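Local coordinates for protein PfkB family carbohydrate kinase (PDB 4GM6) that probably acts as a sugar kinase of the PfkB family, transferring a phosphate group from ATP to a carbohydrate substrate, at residues 31-36 with 90-95; 58-63 with 73-78. All blocks are in the same frame, centred on the assembly; numbering follows the deposited sequence. Where two conformers were deposited one is given.

Contact 1: residues 31-36 with 90-95; sequences GELLMR and EHLWRH
This is a small, buried apolar contact in which L33, on the short link between the central sheet and the four-stranded lid sheet, meets H91 and L92 near the end of helix 83-94. About 95 Å² of surface is buried between the two segments. One methyl carries it: CD2 of L33 lies 4.1 Å from CG of L92 and 4.2 Å from CD2 of H91. The two leucines reach toward each other tip to tip. L33 already starts out toward the helix and its CG stands anti to the carbonyl carbon (chi1 -80°), whereas the bond leaving the backbone of L92 runs past L33 and only the end of the chain swings nearer. Against the imidazole the methyl comes in obliquely. H91, with CG anti to the backbone N (chi1 162°), faces the leucine with CD2, while its ND1 lies in plane at the edge of the H95 ring, just past the helix end. CG of R94 sits 4.2 Å above the plane of the H95 ring, over its centre. I55 of lid strand 50-56 packs on both L33 and H91, and L92 is backed by V97, T99 and V102 of strand 97-104. Branched leucines suit this place because they pack the interface between helix and sheets without bringing in polar atoms. The arrangement belongs to the ribokinase-like fold of PfkB kinases, at the passage where the chain leaves the alpha/beta core to build the beta lid.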
# COMPACT_ATOMS: atom_id res chain seq x y z
N GLY C 31 -7.29 12.08 31.37
CA GLY C 31 -6.96 12.73 30.12
C GLY C 31 -7.77 12.26 28.95
O GLY C 31 -8.45 11.24 29.02
N GLU C 32 -7.67 13.02 27.86
CA GLU C 32 -8.45 12.77 26.67
C GLU C 32 -7.67 11.92 25.67
O GLU C 32 -6.46 12.14 25.50
CB GLU C 32 -8.81 14.10 26.02
CG GLU C 32 -9.50 13.95 24.68
CD GLU C 32 -10.00 15.26 24.12
OE1 GLU C 32 -9.51 16.33 24.54
OE2 GLU C 32 -10.89 15.22 23.24
N LEU C 33 -8.36 10.98 25.02
CA LEU C 33 -7.80 10.22 23.92
C LEU C 33 -8.12 10.90 22.59
O LEU C 33 -9.25 11.34 22.37
CB LEU C 33 -8.34 8.79 23.89
CG LEU C 33 -7.67 7.83 24.88
CD1 LEU C 33 -8.35 8.00 26.23
CD2 LEU C 33 -7.75 6.39 24.41
N LEU C 34 -7.14 10.95 21.70
CA LEU C 34 -7.31 11.58 20.40
C LEU C 34 -7.06 10.55 19.32
O LEU C 34 -6.26 9.62 19.50
CB LEU C 34 -6.30 12.73 20.22
CG LEU C 34 -6.42 13.85 21.24
CD1 LEU C 34 -5.32 14.89 21.03
CD2 LEU C 34 -7.80 14.47 21.08
N MET C 35 -7.71 10.69 18.18
CA MET C 35 -7.26 9.90 17.05
C MET C 35 -6.29 10.75 16.24
O MET C 35 -6.63 11.87 15.81
CB MET C 35 -8.42 9.43 16.19
CG MET C 35 -7.92 8.71 14.93
SD MET C 35 -9.22 7.93 13.97
CE MET C 35 -10.31 9.31 13.64
N ARG C 36 -5.08 10.26 16.05
CA ARG C 36 -4.14 10.98 15.21
C ARG C 36 -4.24 10.46 13.77
O ARG C 36 -4.34 9.26 13.56
CB ARG C 36 -2.69 10.85 15.71
CG ARG C 36 -1.76 11.32 14.61
CD ARG C 36 -0.30 11.50 14.99
NE ARG C 36 0.26 10.52 15.91
CZ ARG C 36 1.36 9.79 15.68
NH1 ARG C 36 1.81 8.97 16.61
NH2 ARG C 36 2.00 9.86 14.53
N GLU C 90 -11.06 0.26 22.42
CA GLU C 90 -10.39 -0.97 22.00
C GLU C 90 -8.86 -0.85 22.07
O GLU C 90 -8.15 -1.80 22.40
CB GLU C 90 -10.88 -1.41 20.60
CG GLU C 90 -12.40 -1.57 20.51
CD GLU C 90 -12.95 -1.73 19.09
OE1 GLU C 90 -12.68 -0.87 18.21
OE2 GLU C 90 -13.70 -2.71 18.85
N HIS C 91 -8.34 0.34 21.79
CA HIS C 91 -6.92 0.62 21.98
C HIS C 91 -6.51 0.42 23.46
O HIS C 91 -5.46 -0.16 23.75
CB HIS C 91 -6.63 2.02 21.49
CG HIS C 91 -5.34 2.61 21.98
ND1 HIS C 91 -4.14 2.40 21.34
CD2 HIS C 91 -5.08 3.43 23.02
CE1 HIS C 91 -3.19 3.06 21.98
NE2 HIS C 91 -3.73 3.70 23.00
N LEU C 92 -7.33 0.88 24.40
CA LEU C 92 -7.07 0.64 25.83
C LEU C 92 -7.06 -0.85 26.17
O LEU C 92 -6.17 -1.32 26.88
CB LEU C 92 -8.09 1.38 26.70
CG LEU C 92 -7.99 2.90 26.61
CD1 LEU C 92 -9.12 3.59 27.34
CD2 LEU C 92 -6.64 3.38 27.13
N TRP C 93 -8.05 -1.58 25.66
CA TRP C 93 -8.14 -3.03 25.89
C TRP C 93 -6.90 -3.75 25.39
O TRP C 93 -6.31 -4.57 26.10
CB TRP C 93 -9.34 -3.63 25.15
CG TRP C 93 -10.69 -3.31 25.71
CD1 TRP C 93 -10.98 -2.78 26.93
CD2 TRP C 93 -11.95 -3.52 25.05
NE1 TRP C 93 -12.35 -2.64 27.07
CE2 TRP C 93 -12.97 -3.09 25.93
CE3 TRP C 93 -12.32 -4.04 23.79
CZ2 TRP C 93 -14.33 -3.16 25.60
CZ3 TRP C 93 -13.68 -4.10 23.47
CH2 TRP C 93 -14.67 -3.66 24.37
N ARG C 94 -6.56 -3.49 24.14
CA ARG C 94 -5.42 -4.11 23.48
C ARG C 94 -4.17 -3.96 24.34
O ARG C 94 -3.33 -4.85 24.37
CB ARG C 94 -5.21 -3.50 22.09
CG ARG C 94 -3.95 -3.97 21.37
CD ARG C 94 -3.68 -3.18 20.08
NE ARG C 94 -4.42 -3.73 18.94
CZ ARG C 94 -3.88 -4.08 17.78
NH1 ARG C 94 -2.57 -3.93 17.56
NH2 ARG C 94 -4.67 -4.56 16.82
N HIS C 95 -4.05 -2.84 25.05
CA HIS C 95 -2.84 -2.56 25.84
C HIS C 95 -3.08 -2.73 27.33
O HIS C 95 -2.26 -2.30 28.16
CB HIS C 95 -2.32 -1.16 25.53
CG HIS C 95 -1.85 -1.00 24.12
ND1 HIS C 95 -0.73 -1.65 23.64
CD2 HIS C 95 -2.35 -0.29 23.08
CE1 HIS C 95 -0.55 -1.34 22.37
NE2 HIS C 95 -1.52 -0.51 22.01

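Contact 2: residues 58-63 with 73-78; sequences AEANVA and TRIATV
Where A60 and A63 of helix 58-68 meet I75 and T73 of strand 73-79, neither an aromatic ring nor a side-chain amide takes part; the flat group involved is the peptide carbonyl of A63. OG1 of T73 approaches from above the peptide plane, well tilted from it, 3.3 Å from A63 O in a weak hydrogen bond, while its methyl CG2 comes in nearer the plane, 3.7 Å from A63 O. Because T73 was modelled in two conformers, this bond is doubtful. The firmer half of the contact is apolar. I75 is fully extended, CG1 anti to the backbone N (chi1 -170°) and CD1 continuing straight on (chi2 178°), so its terminal methyl arrives at the helix surface, with CD1 3.9 Å from CA and 4.0 Å from CB of A60. Alanine suits both helix positions: A63 points its methyl at the strand, with 5.9 Å between CA of A63 and CA of T73, while A60 is met along its flank, where a larger side chain is absent. Isoleucine suits a strand and is long enough to span the wider spacing at A60. T29 of the neighbouring strand 27-30 packs on both A63 and I75. Helix packed on parallel sheet in this way is the beta-alpha-beta architecture of the Rossmann-like core of ribokinase-like enzymes, here with lid strands inserted before the helix.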
# COMPACT_ATOMS: atom_id res chain seq x y z
N ALA C 58 -1.57 12.25 25.78
CA ALA C 58 -0.44 12.29 26.72
C ALA C 58 -0.64 11.34 27.89
O ALA C 58 0.20 10.47 28.15
CB ALA C 58 -0.18 13.71 27.22
N GLU C 59 -1.74 11.50 28.61
CA GLU C 59 -1.97 10.70 29.81
C GLU C 59 -2.28 9.24 29.46
O GLU C 59 -1.76 8.31 30.09
CB GLU C 59 -3.09 11.31 30.68
CG GLU C 59 -2.76 12.69 31.21
CD GLU C 59 -3.29 13.81 30.32
OE1 GLU C 59 -3.54 13.56 29.13
OE2 GLU C 59 -3.48 14.95 30.83
N ALA C 60 -3.12 9.05 28.46
CA ALA C 60 -3.40 7.71 27.93
C ALA C 60 -2.14 6.96 27.49
O ALA C 60 -2.02 5.75 27.69
CB ALA C 60 -4.37 7.79 26.76
N ASN C 61 -1.20 7.69 26.89
CA ASN C 61 0.05 7.07 26.46
C ASN C 61 0.84 6.66 27.70
O ASN C 61 1.40 5.56 27.77
CB ASN C 61 0.89 8.03 25.63
CG ASN C 61 0.24 8.41 24.32
OD1 ASN C 61 -0.70 7.76 23.86
ND2 ASN C 61 0.73 9.49 23.71
N VAL C 62 0.86 7.54 28.70
CA VAL C 62 1.54 7.20 29.93
C VAL C 62 0.95 5.93 30.52
O VAL C 62 1.69 5.06 30.99
CB VAL C 62 1.56 8.37 30.93
CG1 VAL C 62 1.93 7.87 32.32
CG2 VAL C 62 2.56 9.42 30.45
N ALA C 63 -0.38 5.82 30.50
CA ALA C 63 -1.05 4.64 31.04
C ALA C 63 -0.64 3.37 30.29
O ALA C 63 -0.29 2.37 30.91
CB ALA C 63 -2.56 4.82 31.01
N THR C 73 -3.04 -0.26 35.25
CA THR C 73 -3.41 1.14 35.15
C THR C 73 -4.89 1.29 34.81
O THR C 73 -5.54 0.35 34.32
CB THR C 73 -2.57 1.86 34.07
OG1 THR C 73 -2.69 1.16 32.82
CG2 THR C 73 -1.11 1.93 34.47
N ARG C 74 -5.41 2.49 35.06
CA ARG C 74 -6.80 2.82 34.78
C ARG C 74 -6.84 4.30 34.41
O ARG C 74 -5.97 5.08 34.81
CB ARG C 74 -7.66 2.59 36.01
CG ARG C 74 -7.41 3.62 37.11
CD ARG C 74 -8.17 3.26 38.37
NE ARG C 74 -7.97 1.87 38.77
CZ ARG C 74 -8.14 1.41 40.01
NH1 ARG C 74 -8.51 2.23 40.98
NH2 ARG C 74 -7.94 0.13 40.27
N ILE C 75 -7.87 4.69 33.67
CA ILE C 75 -7.94 6.07 33.20
C ILE C 75 -9.35 6.61 33.25
O ILE C 75 -10.29 6.01 32.72
CB ILE C 75 -7.40 6.21 31.76
CG1 ILE C 75 -7.25 7.69 31.38
CG2 ILE C 75 -8.32 5.51 30.76
CD1 ILE C 75 -6.68 7.92 29.99
N ALA C 76 -9.48 7.76 33.90
CA ALA C 76 -10.73 8.51 33.88
C ALA C 76 -10.77 9.31 32.57
O ALA C 76 -9.97 10.22 32.36
CB ALA C 76 -10.80 9.43 35.09
N THR C 77 -11.68 8.95 31.67
CA THR C 77 -11.79 9.65 30.40
C THR C 77 -13.21 9.61 29.81
O THR C 77 -14.09 8.93 30.35
CB THR C 77 -10.77 9.11 29.38
OG1 THR C 77 -10.48 10.13 28.42
CG2 THR C 77 -11.33 7.88 28.67
N VAL C 78 -13.43 10.34 28.72
CA VAL C 78 -14.74 10.39 28.09
C VAL C 78 -14.64 10.20 26.58
O VAL C 78 -13.80 10.84 25.93
CB VAL C 78 -15.44 11.75 28.32
CG1 VAL C 78 -16.80 11.77 27.63
CG2 VAL C 78 -15.57 12.04 29.81

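How the contacts relate
The two contacts lie about 8 Å apart, centre to centre, on the same side of the chain's centre. Their segments run in the order 31-36, 58-63, 73-78 and 90-95, so contact 2 falls within the span that contact 1 brings together. The chain leaves strand 27-30 through the link into the lid, returns by helix 58-68 to strand 73-79, and goes on into helix 83-94. T77 joins the two places: its OG1 lies against L33 and close to the G31 carbonyl oxygen, probably as a hydrogen bond, though the modelled distance is doubtfully short. Contact 1 lies where the lid departs; contact 2 is helix-on-sheet packing beside it, with strand 73-79 next to edge strand 97-104.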